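PDB 4QNI: uncharacterized protein from Bacteroides thetaiotaomicron, which is of unknown function but probably acts as an auxiliary nutrient-binding lipoprotein built of two beta-rich domains. Local coordinates for residues M132-I142 and A159-P167; I211-A220 and R231-G241. All coordinates share one frame; numbering follows the deposited sequence.

Contact 1. Residues M132-I142 and A159-P167; sequences MSEKWVLPLQI and AKAILRIFP
The guanidinium of Arg164 is sandwiched between Lys135 and Phe166: Lys135 CB sits over the centre of one face, 3.8 Å from Arg164 CZ, while the Phe166 ring puts CZ over the opposite face. Two waters lie in its plane at the edge. One accepts from Arg164 NH2 and bridges to Met132 O; the other accepts from Arg164 NE and bridges to the carbonyls of Trp136 and Ile165, where the direct bond from Ile165 N to Trp136 O is weak (3.4 Å). A bend at chi2 (83°) turns the arginine back across the neighbouring strand, and Arg164 NH2 pairs with Glu225 in a salt bridge. The selenomethionine Met132 brings CE against the Pro167 ring, 3.5 Å from Pro167 CD. Beyond this end, 135-142 and 160-167 form an antiparallel pair in the mixed sheet of the N-terminal part, whose family belongs to the E-set clan, consistent with an immunoglobulin-like fold. Paired backbone bonds link Leu138 with Leu163 and Leu140 with Ala161. On the face carrying Val137 and Pro139, Val137 CG1 presses tightly on Ile162 CG2 at 3.5 Å, and Ile162 CD1 rests against Pro139 CB. The other face brings Leu140 CD1 to Leu163 CD1, with Phe15 of a second subunit packing on Leu140 and Ala161.

Contact 2. Residues I211-A220 and R231-G241; sequences IDEQTIFTYA and RKYKIKFAFNG. With EDO (1,2-ethanediol), chain G; EDO (1,2-ethanediol), chain E.
Lys234 lays its aliphatic chain across the Phe217 ring in an antiparallel strand pair, 215-219 with 234-240, of the large antiparallel sheet in the C-terminal domain. Its CE makes a CH-pi contact over the ring centre, 3.6 Å from the centroid of Phe217, and NZ follows at 4.8 Å from that centroid in a cation-pi contact. With chi1 at 80°, Phe217 CG lies between its backbone N and carbonyl carbon, which brings the ring under the lysine. Lys234 NZ also forms a salt bridge with Asp131 and donates to an ethanediol. An alanine in place of Phe217 would probably open a gap under the Lys234 methylenes, leaving NZ to its polar partners alone. Packing is equally tight on the face bearing Ile216 and Phe237: Ile216 CG1 reaches Phe237 CB at 3.6 Å and the edge of Phe239, in its ring plane, while Ile235 CG1 packs on Ala220 CB. The looser, solvent-facing part is confined to Lys236, Ala238 and the Gln214 end. There the side chains of Ile211 and Lys236 cross at about a right angle, Ile211 CD1 touching Lys236 CG. Gln214 is bent at chi2, and its NE2 donates to Phe239 O at 3.0 Å, with that oxygen close to the amide plane, and weakly to Gly241 O.

Contact 1 closes before contact 2 opens along the chain, and their centres lie 22 Å apart. They belong to different sheets: 135-142 and 160-168 are part of the mixed sheet of the N-terminal half, whereas 215-219 and 234-240 are neighbours in the long antiparallel sheet of the C-terminal half. Strand 160-168 leads on to 173-176, an outermost strand of that second sheet. The two contacts meet directly where the loop preceding strand 135-142 reaches segments 211-220 and 231-241. There Glu134 OE1 forms a salt bridge with Arg231 NH2 at 3.0 Å, and Ser133 packs against Tyr219, Arg231 and Lys234. The loop thus joins the two sheets through one salt bridge and the packing of Ser133, consistent with a two-domain architecture.

Contact 1. Residues M132-I142 and A159-P167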
loop_
_atom_site.group_PDB
_atom_site.type_symbol
_atom_site.label_atom_id
_atom_site.label_comp_id
_atom_site.label_asym_id
_atom_site.label_seq_id
_atom_site.Cartn_x
_atom_site.Cartn_y
_atom_site.Cartn_z
HETATM N N MSE A 132 -15.793 -23.191 21.792
HETATM C CA MSE A 132 -15.029 -22.213 21.023
HETATM C C MSE A 132 -14.411 -22.813 19.738
HETATM O O MSE A 132 -13.832 -22.064 18.935
HETATM C CB MSE A 132 -13.982 -21.520 21.905
HETATM C CG MSE A 132 -14.613 -20.554 22.925
HETATM SE SE MSE A 132 -15.506 -19.032 22.047
HETATM C CE MSE A 132 -13.951 -18.115 21.389
ATOM N N SER A 133 -14.635 -24.131 19.503
ATOM C CA SER A 133 -14.255 -24.874 18.287
ATOM C C SER A 133 -14.991 -24.301 17.099
ATOM O O SER A 133 -14.494 -24.324 15.976
ATOM C CB SER A 133 -14.613 -26.345 18.429
ATOM O OG SER A 133 -13.423 -27.023 18.757
ATOM N N GLU A 134 -16.207 -23.819 17.362
ATOM C CA GLU A 134 -17.033 -23.087 16.415
ATOM C C GLU A 134 -16.457 -21.713 16.421
ATOM O O GLU A 134 -16.184 -21.171 17.498
ATOM C CB GLU A 134 -18.517 -23.081 16.862
ATOM C CG GLU A 134 -19.096 -24.423 17.274
ATOM C CD GLU A 134 -19.143 -25.495 16.205
ATOM O OE1 GLU A 134 -19.364 -25.160 15.018
ATOM O OE2 GLU A 134 -18.934 -26.677 16.559
ATOM N N LYS A 135 -16.190 -21.147 15.267
ATOM C CA LYS A 135 -15.568 -19.816 15.237
ATOM C C LYS A 135 -16.716 -18.802 15.358
ATOM O O LYS A 135 -17.148 -18.221 14.362
ATOM C CB LYS A 135 -14.728 -19.682 13.946
ATOM C CG LYS A 135 -13.561 -20.702 13.856
ATOM C CD LYS A 135 -13.088 -21.002 12.413
ATOM C CE LYS A 135 -12.634 -19.789 11.629
ATOM N NZ LYS A 135 -11.948 -20.195 10.372
ATOM N N TRP A 136 -17.297 -18.710 16.583
ATOM C CA TRP A 136 -18.488 -17.910 16.883
ATOM C C TRP A 136 -18.282 -16.449 16.545
ATOM O O TRP A 136 -17.325 -15.830 16.995
ATOM C CB TRP A 136 -18.928 -18.060 18.340
ATOM C CG TRP A 136 -19.471 -19.432 18.673
ATOM C CD1 TRP A 136 -18.900 -20.356 19.496
ATOM C CD2 TRP A 136 -20.682 -20.031 18.173
ATOM N NE1 TRP A 136 -19.706 -21.470 19.583
ATOM C CE2 TRP A 136 -20.802 -21.298 18.780
ATOM C CE3 TRP A 136 -21.707 -19.597 17.311
ATOM C CZ2 TRP A 136 -21.893 -22.150 18.531
ATOM C CZ3 TRP A 136 -22.784 -20.439 17.067
ATOM C CH2 TRP A 136 -22.868 -21.699 17.670
ATOM N N VAL A 137 -19.208 -15.910 15.761
ATOM C CA VAL A 137 -19.211 -14.533 15.304
ATOM C C VAL A 137 -20.617 -13.947 15.524
ATOM O O VAL A 137 -21.618 -14.640 15.276
ATOM C CB VAL A 137 -18.789 -14.521 13.789
ATOM C CG1 VAL A 137 -19.445 -13.404 13.000
ATOM C CG2 VAL A 137 -17.286 -14.459 13.638
ATOM N N LEU A 138 -20.693 -12.662 15.914
ATOM C CA LEU A 138 -21.981 -12.004 16.028
ATOM C C LEU A 138 -22.087 -10.999 14.884
ATOM O O LEU A 138 -21.395 -9.976 14.936
ATOM C CB LEU A 138 -22.161 -11.336 17.409
ATOM C CG LEU A 138 -23.490 -10.602 17.642
ATOM C CD1 LEU A 138 -24.673 -11.569 17.557
ATOM C CD2 LEU A 138 -23.467 -9.845 18.996
ATOM N N PRO A 139 -22.901 -11.277 13.821
ATOM C CA PRO A 139 -22.989 -10.325 12.691
ATOM C C PRO A 139 -24.125 -9.295 12.873
ATOM O O PRO A 139 -25.265 -9.677 13.076
ATOM C CB PRO A 139 -23.230 -11.245 11.496
ATOM C CG PRO A 139 -24.023 -12.445 12.073
ATOM C CD PRO A 139 -23.749 -12.471 13.583
ATOM N N LEU A 140 -23.806 -7.988 12.799
ATOM C CA LEU A 140 -24.770 -6.900 13.012
ATOM C C LEU A 140 -24.720 -5.874 11.909
ATOM O O LEU A 140 -23.685 -5.682 11.293
ATOM C CB LEU A 140 -24.498 -6.158 14.360
ATOM C CG LEU A 140 -24.439 -7.016 15.632
ATOM C CD1 LEU A 140 -23.732 -6.290 16.744
ATOM C CD2 LEU A 140 -25.814 -7.429 16.063
ATOM N N GLN A 141 -25.819 -5.146 11.724
ATOM C CA GLN A 141 -25.881 -4.066 10.752
ATOM C C GLN A 141 -26.718 -2.920 11.281
ATOM O O GLN A 141 -27.634 -3.134 12.081
ATOM C CB GLN A 141 -26.452 -4.569 9.404
ATOM C CG GLN A 141 -27.873 -5.107 9.520
ATOM C CD GLN A 141 -28.473 -5.635 8.237
ATOM O OE1 GLN A 141 -29.157 -6.672 8.232
ATOM N NE2 GLN A 141 -28.290 -4.917 7.140
ATOM N N ILE A 142 -26.400 -1.696 10.816
ATOM C CA ILE A 142 -27.219 -0.508 11.037
ATOM C C ILE A 142 -28.344 -0.618 10.003
ATOM O O ILE A 142 -28.052 -0.800 8.822
ATOM C CB ILE A 142 -26.436 0.817 10.916
ATOM C CG1 ILE A 142 -25.228 0.930 11.920
ATOM C CG2 ILE A 142 -27.399 2.007 10.975
ATOM C CD1 ILE A 142 -25.507 0.849 13.404
ATOM N N ALA A 159 -21.137 0.473 8.204
ATOM C CA ALA A 159 -22.488 0.239 8.717
ATOM C C ALA A 159 -22.709 -1.238 9.101
ATOM O O ALA A 159 -23.807 -1.610 9.507
ATOM C CB ALA A 159 -23.505 0.681 7.683
ATOM N N LYS A 160 -21.652 -2.058 9.025
ATOM C CA LYS A 160 -21.705 -3.482 9.333
ATOM C C LYS A 160 -20.584 -3.890 10.262
ATOM O O LYS A 160 -19.468 -3.405 10.132
ATOM C CB LYS A 160 -21.672 -4.311 8.032
ATOM C CG LYS A 160 -23.073 -4.464 7.447
ATOM C CD LYS A 160 -23.078 -4.524 5.953
ATOM C CE LYS A 160 -24.419 -4.917 5.391
ATOM N NZ LYS A 160 -25.541 -4.093 5.924
ATOM N N ALA A 161 -20.896 -4.769 11.215
ATOM C CA ALA A 161 -19.945 -5.259 12.199
ATOM C C ALA A 161 -20.032 -6.804 12.307
ATOM O O ALA A 161 -21.044 -7.337 12.774
ATOM C CB ALA A 161 -20.218 -4.604 13.562
ATOM N N ILE A 162 -18.982 -7.509 11.852
ATOM C CA ILE A 162 -18.871 -8.957 11.934
ATOM C C ILE A 162 -17.912 -9.191 13.091
ATOM O O ILE A 162 -16.702 -9.024 12.935
ATOM C CB ILE A 162 -18.428 -9.574 10.585
ATOM C CG1 ILE A 162 -19.331 -9.154 9.396
ATOM C CG2 ILE A 162 -18.290 -11.086 10.665
ATOM C CD1 ILE A 162 -20.926 -9.233 9.559
ATOM N N LEU A 163 -18.473 -9.454 14.299
ATOM C CA LEU A 163 -17.660 -9.531 15.507
ATOM C C LEU A 163 -17.280 -10.946 15.928
ATOM O O LEU A 163 -18.119 -11.714 16.398
ATOM C CB LEU A 163 -18.302 -8.788 16.705
ATOM C CG LEU A 163 -18.972 -7.415 16.444
ATOM C CD1 LEU A 163 -19.860 -7.000 17.616
ATOM C CD2 LEU A 163 -17.942 -6.330 16.062
ATOM N N ARG A 164 -15.992 -11.272 15.778
ATOM C CA ARG A 164 -15.453 -12.521 16.279
ATOM C C ARG A 164 -15.329 -12.332 17.771
ATOM O O ARG A 164 -14.524 -11.494 18.228
ATOM C CB ARG A 164 -14.103 -12.892 15.635
ATOM C CG ARG A 164 -13.472 -14.140 16.259
ATOM C CD ARG A 164 -14.027 -15.418 15.661
ATOM N NE ARG A 164 -13.509 -16.622 16.315
ATOM C CZ ARG A 164 -12.438 -17.311 15.923
ATOM N NH1 ARG A 164 -11.692 -16.879 14.918
ATOM N NH2 ARG A 164 -12.084 -18.414 16.561
ATOM N N ILE A 165 -16.217 -13.004 18.515
ATOM C CA ILE A 165 -16.230 -12.839 19.960
ATOM C C ILE A 165 -15.293 -13.792 20.614
ATOM O O ILE A 165 -15.427 -15.023 20.461
ATOM C CB ILE A 165 -17.657 -13.008 20.557
ATOM C CG1 ILE A 165 -18.699 -12.070 19.867
ATOM C CG2 ILE A 165 -17.636 -12.872 22.086
ATOM C CD1 ILE A 165 -18.431 -10.629 19.953
ATOM N N PHE A 166 -14.375 -13.235 21.384
ATOM C CA PHE A 166 -13.511 -14.054 22.224
ATOM C C PHE A 166 -13.796 -13.801 23.705
ATOM O O PHE A 166 -13.360 -12.772 24.227
ATOM C CB PHE A 166 -12.008 -13.818 21.965
ATOM C CG PHE A 166 -11.500 -14.320 20.646
ATOM C CD1 PHE A 166 -11.408 -15.687 20.393
ATOM C CD2 PHE A 166 -11.130 -13.434 19.646
ATOM C CE1 PHE A 166 -10.944 -16.152 19.157
ATOM C CE2 PHE A 166 -10.657 -13.905 18.421
ATOM C CZ PHE A 166 -10.578 -15.256 18.184
ATOM N N PRO A 167 -14.470 -14.719 24.421
ATOM C CA PRO A 167 -14.467 -14.614 25.890
ATOM C C PRO A 167 -13.026 -14.734 26.400
ATOM O O PRO A 167 -12.199 -15.411 25.776
ATOM C CB PRO A 167 -15.269 -15.841 26.351
ATOM C CG PRO A 167 -15.842 -16.425 25.138
ATOM C CD PRO A 167 -15.014 -16.015 23.987
HETATM O O HOH W 1 -14.034 -19.251 18.386
HETATM O O HOH W 2 -15.291 -16.987 18.507
#

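Contact 2. Residues I211-A220 and R231-G241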
loop_
_atom_site.group_PDB
_atom_site.type_symbol
_atom_site.label_atom_id
_atom_site.label_comp_id
_atom_site.label_asym_id
_atom_site.label_seq_id
_atom_site.Cartn_x
_atom_site.Cartn_y
_atom_site.Cartn_z
ATOM N N ILE A 211 -13.047 -22.161 28.203
ATOM C CA ILE A 211 -14.046 -23.206 28.490
ATOM C C ILE A 211 -14.899 -22.648 29.624
ATOM O O ILE A 211 -16.120 -22.514 29.489
ATOM C CB ILE A 211 -13.456 -24.607 28.770
ATOM C CG1 ILE A 211 -12.954 -25.213 27.436
ATOM C CG2 ILE A 211 -14.526 -25.520 29.436
ATOM C CD1 ILE A 211 -12.321 -26.614 27.533
ATOM N N ASP A 212 -14.244 -22.299 30.723
ATOM C CA ASP A 212 -14.845 -21.623 31.868
ATOM C C ASP A 212 -13.763 -20.712 32.501
ATOM O O ASP A 212 -12.763 -20.414 31.828
ATOM C CB ASP A 212 -15.486 -22.613 32.855
ATOM C CG ASP A 212 -14.563 -23.659 33.454
ATOM O OD1 ASP A 212 -13.335 -23.383 33.573
ATOM O OD2 ASP A 212 -15.076 -24.721 33.881
ATOM N N GLU A 213 -13.960 -20.245 33.739
ATOM C CA GLU A 213 -13.017 -19.337 34.418
ATOM C C GLU A 213 -11.626 -19.914 34.670
ATOM O O GLU A 213 -10.666 -19.144 34.752
ATOM C CB GLU A 213 -13.557 -18.909 35.781
ATOM C CG GLU A 213 -14.740 -17.978 35.720
ATOM C CD GLU A 213 -15.310 -17.586 37.071
ATOM O OE1 GLU A 213 -14.821 -18.079 38.115
ATOM O OE2 GLU A 213 -16.235 -16.745 37.085
ATOM N N GLN A 214 -11.529 -21.235 34.858
ATOM C CA GLN A 214 -10.263 -21.891 35.232
ATOM C C GLN A 214 -9.823 -22.918 34.207
ATOM O O GLN A 214 -8.934 -23.742 34.488
ATOM C CB GLN A 214 -10.446 -22.602 36.599
ATOM C CG GLN A 214 -10.692 -21.653 37.769
ATOM C CD GLN A 214 -9.523 -20.712 38.005
ATOM O OE1 GLN A 214 -9.713 -19.511 38.234
ATOM N NE2 GLN A 214 -8.279 -21.231 37.948
ATOM N N THR A 215 -10.454 -22.885 33.020
ATOM C CA THR A 215 -10.168 -23.870 31.988
ATOM C C THR A 215 -10.138 -23.238 30.617
ATOM O O THR A 215 -11.005 -22.443 30.250
ATOM C CB THR A 215 -11.220 -25.028 32.003
ATOM O OG1 THR A 215 -11.656 -25.312 33.332
ATOM C CG2 THR A 215 -10.731 -26.294 31.344
ATOM N N ILE A 216 -9.168 -23.672 29.841
ATOM C CA ILE A 216 -9.030 -23.318 28.431
ATOM C C ILE A 216 -8.901 -24.623 27.667
ATOM O O ILE A 216 -8.758 -25.700 28.279
ATOM C CB ILE A 216 -7.789 -22.371 28.179
ATOM C CG1 ILE A 216 -6.438 -23.047 28.518
ATOM C CG2 ILE A 216 -7.937 -21.010 28.888
ATOM C CD1 ILE A 216 -5.149 -22.263 27.964
ATOM N N PHE A 217 -8.864 -24.526 26.342
ATOM C CA PHE A 217 -8.406 -25.634 25.531
ATOM C C PHE A 217 -7.463 -25.072 24.440
ATOM O O PHE A 217 -7.516 -23.881 24.098
ATOM C CB PHE A 217 -9.528 -26.545 24.957
ATOM C CG PHE A 217 -10.218 -26.004 23.727
ATOM C CD1 PHE A 217 -9.651 -26.159 22.466
ATOM C CD2 PHE A 217 -11.434 -25.329 23.833
ATOM C CE1 PHE A 217 -10.267 -25.628 21.342
ATOM C CE2 PHE A 217 -12.045 -24.791 22.713
ATOM C CZ PHE A 217 -11.459 -24.943 21.475
ATOM N N THR A 218 -6.574 -25.929 23.942
ATOM C CA THR A 218 -5.768 -25.647 22.755
ATOM C C THR A 218 -6.078 -26.787 21.788
ATOM O O THR A 218 -6.535 -27.856 22.228
ATOM C CB THR A 218 -4.245 -25.562 23.045
ATOM O OG1 THR A 218 -3.724 -26.889 23.190
ATOM C CG2 THR A 218 -3.841 -24.620 24.234
ATOM N N TYR A 219 -5.818 -26.614 20.507
ATOM C CA TYR A 219 -5.859 -27.773 19.636
ATOM C C TYR A 219 -4.554 -28.577 19.883
ATOM O O TYR A 219 -3.555 -28.000 20.325
ATOM C CB TYR A 219 -6.035 -27.394 18.161
ATOM C CG TYR A 219 -7.392 -26.782 17.898
ATOM C CD1 TYR A 219 -8.549 -27.551 17.978
ATOM C CD2 TYR A 219 -7.524 -25.425 17.625
ATOM C CE1 TYR A 219 -9.804 -26.974 17.835
ATOM C CE2 TYR A 219 -8.773 -24.848 17.430
ATOM C CZ TYR A 219 -9.911 -25.626 17.541
ATOM O OH TYR A 219 -11.141 -25.074 17.327
ATOM N N ALA A 220 -4.596 -29.904 19.676
ATOM C CA ALA A 220 -3.443 -30.779 19.875
ATOM C C ALA A 220 -2.305 -30.426 18.917
ATOM O O ALA A 220 -2.530 -30.260 17.720
ATOM C CB ALA A 220 -3.861 -32.236 19.705
ATOM N N ARG A 231 -12.001 -30.247 15.786
ATOM C CA ARG A 231 -12.876 -30.706 16.872
ATOM C C ARG A 231 -12.467 -32.080 17.431
ATOM O O ARG A 231 -12.746 -32.372 18.597
ATOM C CB ARG A 231 -14.347 -30.694 16.405
ATOM C CG ARG A 231 -14.854 -29.286 16.013
ATOM C CD ARG A 231 -16.163 -29.360 15.240
ATOM N NE ARG A 231 -16.724 -28.058 14.858
ATOM C CZ ARG A 231 -16.433 -27.397 13.732
ATOM N NH1 ARG A 231 -15.506 -27.859 12.898
ATOM N NH2 ARG A 231 -17.038 -26.239 13.457
ATOM N N LYS A 232 -11.771 -32.889 16.624
ATOM C CA LYS A 232 -11.259 -34.193 17.039
ATOM C C LYS A 232 -9.994 -34.035 17.921
ATOM O O LYS A 232 -9.586 -35.000 18.566
ATOM C CB LYS A 232 -10.911 -35.040 15.783
ATOM C CG LYS A 232 -11.900 -36.150 15.428
ATOM C CD LYS A 232 -11.424 -37.028 14.232
ATOM C CE LYS A 232 -10.490 -38.177 14.608
ATOM N NZ LYS A 232 -10.347 -39.186 13.514
ATOM N N TYR A 233 -9.379 -32.829 17.946
ATOM C CA TYR A 233 -8.097 -32.609 18.627
ATOM C C TYR A 233 -8.085 -31.504 19.729
ATOM O O TYR A 233 -7.098 -30.764 19.825
ATOM C CB TYR A 233 -7.042 -32.300 17.551
ATOM C CG TYR A 233 -6.962 -33.397 16.510
ATOM C CD1 TYR A 233 -6.299 -34.594 16.780
ATOM C CD2 TYR A 233 -7.594 -33.264 15.274
ATOM C CE1 TYR A 233 -6.248 -35.619 15.843
ATOM C CE2 TYR A 233 -7.550 -34.288 14.327
ATOM C CZ TYR A 233 -6.882 -35.465 14.620
ATOM O OH TYR A 233 -6.841 -36.488 13.704
ATOM N N LYS A 234 -9.107 -31.463 20.618
ATOM C CA LYS A 234 -9.118 -30.467 21.707
ATOM C C LYS A 234 -8.417 -30.981 22.975
ATOM O O LYS A 234 -8.802 -32.014 23.540
ATOM C CB LYS A 234 -10.541 -30.006 22.051
ATOM C CG LYS A 234 -11.227 -29.301 20.882
ATOM C CD LYS A 234 -12.732 -29.283 21.053
ATOM C CE LYS A 234 -13.208 -28.151 21.927
ATOM N NZ LYS A 234 -14.631 -28.339 22.259
ATOM N N ILE A 235 -7.406 -30.225 23.438
ATOM C CA ILE A 235 -6.650 -30.553 24.648
ATOM C C ILE A 235 -7.024 -29.525 25.735
ATOM O O ILE A 235 -6.737 -28.342 25.591
ATOM C CB ILE A 235 -5.112 -30.596 24.367
ATOM C CG1 ILE A 235 -4.738 -31.514 23.168
ATOM C CG2 ILE A 235 -4.325 -30.949 25.640
ATOM C CD1 ILE A 235 -5.298 -33.039 23.157
ATOM N N LYS A 236 -7.664 -29.994 26.811
ATOM C CA LYS A 236 -8.136 -29.161 27.918
ATOM C C LYS A 236 -7.055 -28.880 28.915
ATOM O O LYS A 236 -6.309 -29.788 29.279
ATOM C CB LYS A 236 -9.312 -29.833 28.639
ATOM C CG LYS A 236 -10.608 -29.870 27.832
ATOM C CD LYS A 236 -11.673 -30.781 28.473
ATOM C CE LYS A 236 -12.225 -30.299 29.805
ATOM N NZ LYS A 236 -13.055 -31.339 30.486
ATOM N N PHE A 237 -6.975 -27.610 29.373
ATOM C CA PHE A 237 -6.032 -27.139 30.406
ATOM C C PHE A 237 -6.817 -26.516 31.556
ATOM O O PHE A 237 -7.473 -25.483 31.381
ATOM C CB PHE A 237 -5.017 -26.134 29.840
ATOM C CG PHE A 237 -4.006 -26.713 28.874
ATOM C CD1 PHE A 237 -4.355 -26.983 27.551
ATOM C CD2 PHE A 237 -2.672 -26.882 29.255
ATOM C CE1 PHE A 237 -3.408 -27.494 26.650
ATOM C CE2 PHE A 237 -1.719 -27.370 28.343
ATOM C CZ PHE A 237 -2.103 -27.714 27.064
ATOM N N ALA A 238 -6.792 -27.181 32.712
ATOM C CA ALA A 238 -7.502 -26.743 33.921
ATOM C C ALA A 238 -6.472 -26.226 34.903
ATOM O O ALA A 238 -5.551 -26.950 35.219
ATOM C CB ALA A 238 -8.305 -27.903 34.516
ATOM N N PHE A 239 -6.606 -24.969 35.355
ATOM C CA PHE A 239 -5.667 -24.283 36.259
ATOM C C PHE A 239 -6.119 -24.498 37.666
ATOM O O PHE A 239 -7.166 -23.996 38.038
ATOM C CB PHE A 239 -5.588 -22.775 35.895
ATOM C CG PHE A 239 -5.062 -22.598 34.486
ATOM C CD1 PHE A 239 -5.911 -22.713 33.387
ATOM C CD2 PHE A 239 -3.709 -22.352 34.255
ATOM C CE1 PHE A 239 -5.407 -22.627 32.087
ATOM C CE2 PHE A 239 -3.205 -22.261 32.958
ATOM C CZ PHE A 239 -4.060 -22.392 31.876
ATOM N N ASN A 240 -5.379 -25.290 38.437
ATOM C CA ASN A 240 -5.754 -25.666 39.808
ATOM C C ASN A 240 -5.135 -24.721 40.834
ATOM O O ASN A 240 -4.415 -25.145 41.745
ATOM C CB ASN A 240 -5.352 -27.115 40.064
ATOM C CG ASN A 240 -5.957 -28.071 39.071
ATOM O OD1 ASN A 240 -7.155 -28.024 38.778
ATOM N ND2 ASN A 240 -5.142 -28.946 38.524
ATOM N N GLY A 241 -5.465 -23.442 40.674
ATOM C CA GLY A 241 -5.028 -22.320 41.502
ATOM C C GLY A 241 -5.435 -21.008 40.854
ATOM O O GLY A 241 -5.950 -21.000 39.721
HETATM C C1 EDO G . -15.410 -27.448 25.430
HETATM O O1 EDO G . -15.011 -26.468 24.480
HETATM C C2 EDO G . -16.753 -27.055 26.085
HETATM O O2 EDO G . -17.831 -27.398 25.220
HETATM C C1 EDO E . -0.579 -26.877 23.345
HETATM O O1 EDO E . -1.009 -28.194 23.625
HETATM C C2 EDO E . 0.801 -26.900 22.712
HETATM O O2 EDO E . 0.724 -27.425 21.401
#